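PDB 3OP7: aminotransferase class I and II from Streptococcus suis 89/1591, which transfers amino groups between amino acids and keto acids, using a pyridoxal phosphate cofactor bound covalently to the enzyme as a Schiff base. Local coordinates for the interface of chains A and B. Coordinates in Å, arbitrary orientation; residue numbers count along the deposited sequence, not the author numbering. Chains: chain A/B, Aminotransferase class I and II.

The interface of chains A and B. Residues chain A 31-32, 225, 227; chain B 56-58.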
loop_
_atom_site.group_PDB
_atom_site.type_symbol
_atom_site.label_atom_id
_atom_site.label_comp_id
_atom_site.label_asym_id
_atom_site.label_seq_id
_atom_site.Cartn_x
_atom_site.Cartn_y
_atom_site.Cartn_z
ATOM N N SER A 31 -9.823 -15.434 11.523
ATOM C CA SER A 31 -10.479 -14.455 10.662
ATOM C C SER A 31 -11.980 -14.689 10.498
ATOM O O SER A 31 -12.476 -15.826 10.607
ATOM C CB SER A 31 -9.832 -14.512 9.280
ATOM O OG SER A 31 -10.170 -15.733 8.639
ATOM N N LEU A 32 -12.685 -13.618 10.227
ATOM C CA LEU A 32 -14.120 -13.640 9.930
ATOM C C LEU A 32 -14.350 -13.887 8.469
ATOM O O LEU A 32 -13.575 -13.418 7.612
ATOM C CB LEU A 32 -14.739 -12.290 10.318
ATOM C CG LEU A 32 -14.970 -12.065 11.830
ATOM C CD1 LEU A 32 -15.196 -10.525 12.095
ATOM C CD2 LEU A 32 -16.121 -12.901 12.289
ATOM N N SER A 225 -10.125 -9.253 13.325
ATOM C CA SER A 225 -10.237 -10.472 12.516
ATOM C C SER A 225 -10.612 -10.252 11.043
ATOM O O SER A 225 -11.234 -11.117 10.407
ATOM C CB SER A 225 -11.225 -11.446 13.174
ATOM O OG SER A 225 -10.768 -11.875 14.462
ATOM N N PRO A 227 -8.110 -9.130 8.392
ATOM C CA PRO A 227 -6.921 -8.732 7.629
ATOM C C PRO A 227 -7.170 -8.585 6.102
ATOM O O PRO A 227 -6.522 -7.758 5.414
ATOM C CB PRO A 227 -5.892 -9.845 7.930
ATOM C CG PRO A 227 -6.583 -10.860 8.686
ATOM C CD PRO A 227 -7.897 -10.361 9.183
ATOM N N LYS B 56 -12.908 -16.870 4.038
ATOM C CA LYS B 56 -12.279 -16.210 5.193
ATOM C C LYS B 56 -11.555 -14.941 4.726
ATOM O O LYS B 56 -10.795 -14.955 3.745
ATOM C CB LYS B 56 -11.279 -17.146 5.845
ATOM C CG LYS B 56 -11.931 -18.249 6.624
ATOM C CD LYS B 56 -10.882 -19.144 7.248
ATOM C CE LYS B 56 -11.454 -20.481 7.713
ATOM N NZ LYS B 56 -12.586 -20.334 8.676
ATOM N N LEU B 57 -11.802 -13.840 5.428
ATOM C CA LEU B 57 -11.130 -12.574 5.105
ATOM C C LEU B 57 -9.833 -12.567 5.974
ATOM O O LEU B 57 -9.540 -11.634 6.757
ATOM C CB LEU B 57 -12.070 -11.402 5.384
ATOM C CG LEU B 57 -13.345 -11.391 4.536
ATOM C CD1 LEU B 57 -14.333 -10.317 5.056
ATOM C CD2 LEU B 57 -12.971 -11.168 3.064
ATOM N N ASN B 58 -9.043 -13.624 5.796
ATOM C CA ASN B 58 -7.676 -13.665 6.298
ATOM C C ASN B 58 -6.724 -12.988 5.327
ATOM O O ASN B 58 -7.188 -12.204 4.480
ATOM C CB ASN B 58 -7.281 -15.109 6.677
ATOM C CG ASN B 58 -7.384 -16.093 5.484
ATOM O OD1 ASN B 58 -7.298 -15.710 4.348
ATOM N ND2 ASN B 58 -7.552 -17.425 5.828
HETATM O O HOH W 1 -11.137 -18.326 10.625
#
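A:Leu32 and B:Leu57 meet through their backbones, a worked example of how a main-chain hydrogen bond and the side chains around it combine at a subunit interface. The B:Leu57 N-H donates to the carbonyl oxygen of A:Leu32, with 2.8 Å between N and O. The bond is nearly straight at the hydrogen (164°), although the donor stands 26° out of the carbonyl plane. B:Leu57 CB also lies 3.4 Å from A:Leu32 O, so the leucine flanks the bond with its aliphatic base.

Packing centres on A:Ser31. Its hydroxyl lies between the backbone N and the carbonyl carbon, which turns OG towards the aliphatic stem of B:Lys56, 3.3 Å from CB. Beside it, B:Asn58 brings its methylene rather than its amide: CB lies 3.7 Å from A:Ser31 CB. A:Pro227 adds its ring carbons, with CG 3.8 Å from B:Asn58 CA and CD close to the carbonyl oxygen of B:Leu57.

Water provides the third kind of link. Water 1 lies 2.8 Å from the A:Ser31 carbonyl oxygen and 3.2 Å from NZ, the amino group of B:Lys56; its contact with the serine hydroxyl is weak. The lysine chain runs extended past A:Ser31 and then bends at its last torsion (chi4 -56°), bringing the amino group to the water.

The B segment follows helix 45-53 and reaches across to chain A, where it meets the loop just before helix 34-41 and the start of 3-10 helix 227-229. That short helix follows closely after A:Lys222, which carries the cofactor, and the two-fold axis repeats the contact with the chains exchanged, as suits the dimers usual in this family.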